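Local structure of alpha-glucosidase YIHQ (Escherichia coli, 5AEG) at residues K321-N324 / Q329-A332; N393-G398 / E439-T444. The protein hydrolyses sulfoquinovosyl diacylglycerides and simple sulfoquinovosides such as sulfoquinovosyl glycerol, releasing sulfoquinovose for sulfoglycolysis as a source of carbon and sulfur. All coordinates share one frame; numbering follows the deposited sequence.

Contact 1 of 2, residues K321-N324 / Q329-A332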
loop_
_atom_site.group_PDB
_atom_site.type_symbol
_atom_site.label_atom_id
_atom_site.label_comp_id
_atom_site.label_asym_id
_atom_site.label_seq_id
_atom_site.Cartn_x
_atom_site.Cartn_y
_atom_site.Cartn_z
ATOM N N LYS A 321 -6.277 17.463 25.554
ATOM C CA LYS A 321 -6.245 16.849 26.913
ATOM C C LYS A 321 -7.611 16.436 27.373
ATOM O O LYS A 321 -7.805 15.313 27.835
ATOM C CB LYS A 321 -5.567 17.780 27.929
ATOM C CG LYS A 321 -4.116 18.116 27.598
ATOM C CD LYS A 321 -3.167 16.956 27.869
ATOM C CE LYS A 321 -1.724 17.181 27.367
ATOM N NZ LYS A 321 -1.449 16.658 25.956
ATOM N N GLN A 322 -8.572 17.309 27.185
ATOM C CA GLN A 322 -9.926 17.018 27.547
ATOM C C GLN A 322 -10.457 15.782 26.765
ATOM O O GLN A 322 -11.056 14.826 27.319
ATOM C CB GLN A 322 -10.758 18.267 27.300
ATOM C CG GLN A 322 -12.264 18.088 27.469
ATOM C CD GLN A 322 -13.065 19.361 27.174
ATOM O OE1 GLN A 322 -12.619 20.471 27.533
ATOM N NE2 GLN A 322 -14.264 19.213 26.515
ATOM N N TRP A 323 -10.198 15.775 25.457
ATOM C CA TRP A 323 -10.668 14.623 24.659
ATOM C C TRP A 323 -10.012 13.331 25.121
ATOM O O TRP A 323 -10.681 12.281 25.245
ATOM C CB TRP A 323 -10.424 14.895 23.112
ATOM C CG TRP A 323 -11.354 15.920 22.486
ATOM C CD1 TRP A 323 -12.579 16.258 22.881
ATOM C CD2 TRP A 323 -11.075 16.725 21.318
ATOM N NE1 TRP A 323 -13.121 17.205 22.038
ATOM C CE2 TRP A 323 -12.200 17.524 21.089
ATOM C CE3 TRP A 323 -9.973 16.844 20.463
ATOM C CZ2 TRP A 323 -12.296 18.381 20.006
ATOM C CZ3 TRP A 323 -10.058 17.762 19.402
ATOM C CH2 TRP A 323 -11.205 18.507 19.197
ATOM N N ASN A 324 -8.714 13.390 25.395
ATOM C CA ASN A 324 -7.994 12.204 25.833
ATOM C C ASN A 324 -8.630 11.680 27.140
ATOM O O ASN A 324 -8.933 10.495 27.267
ATOM C CB ASN A 324 -6.531 12.488 26.041
ATOM C CG ASN A 324 -5.783 12.724 24.780
ATOM O OD1 ASN A 324 -6.263 12.571 23.583
ATOM N ND2 ASN A 324 -4.590 13.085 24.991
ATOM N N GLN A 329 -8.706 10.259 20.981
ATOM C CA GLN A 329 -7.384 10.695 20.489
ATOM C C GLN A 329 -7.528 11.749 19.397
ATOM O O GLN A 329 -8.592 11.842 18.733
ATOM C CB GLN A 329 -6.661 9.477 19.932
ATOM C CG GLN A 329 -6.223 8.468 20.985
ATOM C CD GLN A 329 -5.083 9.007 21.861
ATOM O OE1 GLN A 329 -4.229 9.712 21.416
ATOM N NE2 GLN A 329 -5.155 8.747 23.111
ATOM N N PHE A 330 -6.485 12.567 19.214
ATOM C CA PHE A 330 -6.483 13.570 18.164
ATOM C C PHE A 330 -5.418 13.190 17.167
ATOM O O PHE A 330 -4.243 12.920 17.538
ATOM C CB PHE A 330 -6.147 15.004 18.682
ATOM C CG PHE A 330 -6.193 16.023 17.606
ATOM C CD1 PHE A 330 -7.408 16.433 17.098
ATOM C CD2 PHE A 330 -5.040 16.504 17.040
ATOM C CE1 PHE A 330 -7.457 17.355 16.064
ATOM C CE2 PHE A 330 -5.096 17.424 15.996
ATOM C CZ PHE A 330 -6.291 17.823 15.510
ATOM N N LEU A 331 -5.814 13.175 15.915
ATOM C CA LEU A 331 -4.886 12.816 14.829
ATOM C C LEU A 331 -4.758 13.922 13.802
ATOM O O LEU A 331 -5.740 14.585 13.433
ATOM C CB LEU A 331 -5.313 11.510 14.139
ATOM C CG LEU A 331 -5.307 10.211 14.915
ATOM C CD1 LEU A 331 -6.569 10.037 15.722
ATOM C CD2 LEU A 331 -5.166 9.000 13.980
ATOM N N ALA A 332 -3.568 14.103 13.281
ATOM C CA ALA A 332 -3.267 15.240 12.389
ATOM C C ALA A 332 -2.753 14.797 11.040
ATOM O O ALA A 332 -3.158 13.764 10.579
ATOM C CB ALA A 332 -2.331 16.211 13.123
#
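The indole NE1 of W323 is hydrogen-bonded to OE1 of Q269 on helix 265-277, which helps fix the ring that meets F330 across the contact. The far, six-membered end of the indole does the touching: CZ3 of W323 lies 3.8 Å from CD1 of F330, with the phenyl carbon at the indole edge, near its plane. The two aromatic side chains run obliquely to each other. F330 swings its ring to the side opposite its own backbone N (chi1 -178°). Helix 316-325 here turns into strand 329-334 of the parallel-stranded (TIM) barrel of family 31, and the pair fills the helix-strand interface together with L316, I320 and I285. Where the turn closes, the CA atoms of N324 and Q329 are 5.6 Å apart. The CA-CB bond of Q329 points away from the helix, but a bend at chi2 (-70°) brings its amide back beside that of N324, the planes 19° apart and the two side chains crossing at about a right angle. The F330 side chain is about 8 Å from that of Q288, a substrate-binding residue.

Contact 2 of 2, residues N393-G398 / E439-T444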
loop_
_atom_site.group_PDB
_atom_site.type_symbol
_atom_site.label_atom_id
_atom_site.label_comp_id
_atom_site.label_asym_id
_atom_site.label_seq_id
_atom_site.Cartn_x
_atom_site.Cartn_y
_atom_site.Cartn_z
ATOM N N ASN A 393 6.236 19.222 16.997
ATOM C CA ASN A 393 5.009 19.856 16.584
ATOM C C ASN A 393 3.740 18.951 16.629
ATOM O O ASN A 393 2.629 19.450 16.718
ATOM C CB ASN A 393 5.219 20.503 15.206
ATOM C CG ASN A 393 6.227 21.673 15.233
ATOM O OD1 ASN A 393 6.715 22.017 16.243
ATOM N ND2 ASN A 393 6.564 22.187 14.117
ATOM N N MET A 394 3.933 17.638 16.618
ATOM C CA MET A 394 2.809 16.661 16.650
ATOM C C MET A 394 2.840 15.827 17.905
ATOM O O MET A 394 1.866 15.770 18.640
ATOM C CB MET A 394 2.815 15.789 15.397
ATOM C CG MET A 394 3.083 16.628 14.130
ATOM S SD MET A 394 3.105 15.738 12.502
ATOM C CE MET A 394 1.420 15.442 12.613
ATOM N N ILE A 395 3.945 15.159 18.167
ATOM C CA ILE A 395 3.973 14.256 19.335
ATOM C C ILE A 395 3.868 15.037 20.637
ATOM O O ILE A 395 3.053 14.699 21.481
ATOM C CB ILE A 395 5.258 13.365 19.388
ATOM C CG1 ILE A 395 5.262 12.403 18.161
ATOM C CG2 ILE A 395 5.267 12.566 20.680
ATOM C CD1 ILE A 395 6.516 11.588 17.870
ATOM N N GLU A 396 4.677 16.085 20.780
ATOM C CA GLU A 396 4.608 16.926 21.980
ATOM C C GLU A 396 3.322 17.699 22.108
ATOM O O GLU A 396 2.965 17.986 23.198
ATOM C CB GLU A 396 5.863 17.815 22.123
ATOM C CG GLU A 396 7.022 16.980 22.625
ATOM C CD GLU A 396 8.331 17.758 22.766
ATOM O OE1 GLU A 396 8.310 19.016 22.893
ATOM O OE2 GLU A 396 9.387 17.086 22.732
ATOM N N LEU A 397 2.601 17.990 21.008
ATOM C CA LEU A 397 1.311 18.601 21.085
ATOM C C LEU A 397 0.296 17.634 21.691
ATOM O O LEU A 397 -0.764 18.040 22.157
ATOM C CB LEU A 397 0.894 19.061 19.702
ATOM C CG LEU A 397 -0.492 19.718 19.493
ATOM C CD1 LEU A 397 -0.628 21.065 20.132
ATOM C CD2 LEU A 397 -0.776 19.866 18.031
ATOM N N GLY A 398 0.612 16.334 21.711
ATOM C CA GLY A 398 -0.389 15.371 22.222
ATOM C C GLY A 398 -1.148 14.572 21.142
ATOM O O GLY A 398 -2.085 13.831 21.450
ATOM N N GLU A 439 10.942 6.490 13.204
ATOM C CA GLU A 439 12.021 6.945 14.139
ATOM C C GLU A 439 11.555 8.025 15.082
ATOM O O GLU A 439 11.898 8.009 16.281
ATOM C CB GLU A 439 13.324 7.311 13.400
ATOM C CG GLU A 439 13.992 6.052 12.924
ATOM C CD GLU A 439 15.313 6.251 12.165
ATOM O OE1 GLU A 439 15.587 7.292 11.589
ATOM O OE2 GLU A 439 16.016 5.255 12.067
ATOM N N ALA A 440 10.652 8.876 14.636
ATOM C CA ALA A 440 10.094 9.847 15.524
ATOM C C ALA A 440 9.388 9.193 16.698
ATOM O O ALA A 440 9.595 9.559 17.866
ATOM C CB ALA A 440 9.182 10.802 14.777
ATOM N N LEU A 441 8.619 8.148 16.407
ATOM C CA LEU A 441 7.979 7.380 17.454
ATOM C C LEU A 441 9.019 6.565 18.270
ATOM O O LEU A 441 8.915 6.459 19.504
ATOM C CB LEU A 441 6.926 6.362 16.952
ATOM C CG LEU A 441 5.493 6.884 16.607
ATOM C CD1 LEU A 441 5.524 8.029 15.687
ATOM C CD2 LEU A 441 4.676 5.723 16.036
ATOM N N GLU A 442 9.922 5.942 17.571
ATOM C CA GLU A 442 10.940 5.117 18.279
ATOM C C GLU A 442 11.687 6.013 19.313
ATOM O O GLU A 442 11.809 5.649 20.466
ATOM C CB GLU A 442 11.910 4.526 17.295
ATOM C CG GLU A 442 12.703 3.364 17.808
ATOM C CD GLU A 442 13.736 2.888 16.776
ATOM O OE1 GLU A 442 14.065 3.623 15.795
ATOM O OE2 GLU A 442 14.194 1.742 16.912
ATOM N N GLU A 443 12.104 7.188 18.882
ATOM C CA GLU A 443 12.875 8.082 19.706
ATOM C C GLU A 443 12.098 8.701 20.857
ATOM O O GLU A 443 12.725 9.151 21.759
ATOM C CB GLU A 443 13.566 9.150 18.859
ATOM C CG GLU A 443 14.609 8.519 17.958
ATOM C CD GLU A 443 15.187 9.423 16.941
ATOM O OE1 GLU A 443 14.912 10.630 16.957
ATOM O OE2 GLU A 443 15.914 8.922 16.062
ATOM N N THR A 444 10.768 8.688 20.861
ATOM C CA THR A 444 9.952 9.293 21.917
ATOM C C THR A 444 9.292 8.230 22.749
ATOM O O THR A 444 8.530 8.512 23.646
ATOM C CB THR A 444 8.843 10.193 21.363
ATOM O OG1 THR A 444 8.152 9.507 20.313
ATOM C CG2 THR A 444 9.396 11.502 20.835
#
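Two helices of the family 31 TIM barrel, 380-395 and 422-444, meet near their C-terminal ends, and I395 is the side chain that bridges them. Its CD1 does all the touching: it lies 3.6 Å from OG1 of T444. The backbone O of A440 is 3.7 Å from the same CD1 of I395, with CB of A440 and CD1 of L441 a little farther off beside it. I395 and T444 approach tip to tip. CD1 stands at the full reach of an extended chain (chi2 171°). T444 turns its hydroxyl back over the last helical turn (chi1 48°) and donates from OG1 to O of A440 at 2.8 Å, with a C=O...OG1 angle of 136° and the donor slightly tilted from the carbonyl plane. With an alanine here, the hydroxyl bond to A440 would be lost, and CD1 of I395 would probably face a gap where OG1 and CG2 had packed. At G398 the chain departs from helical angles in a Schellman motif, where N of G398 bonds to O of I395 at 2.9 Å. The positive phi of G398 would press any CB against the preceding carbonyl O. E443 forms salt bridges to K387 and K391 along helix 380-395, while W402 of strand 401-404 lies against both I395 and L441, beneath the two helices.

Overall arrangement
Along the chain the two contacts follow in series, neither nested nor crossed. Contact 1 closes first, across a short turn, 326-328, that carries helix 316-325 into strand 329-334. Contact 2 spans 40 residues: the chain leaves helix 380-395, runs through strand 401-404 and returns along helix 422-444 to pack against its starting point. Contact 1 ties a helix to the strand that follows it; contact 2 ties two helices, 380-395 and 422-444, to each other. Their centres are 14 Å apart, and they meet directly where CB of A332, on strand 329-334, packs against CE of M394 at 3.9 Å. K321 also brings NZ within 4.1 Å of CA of G398.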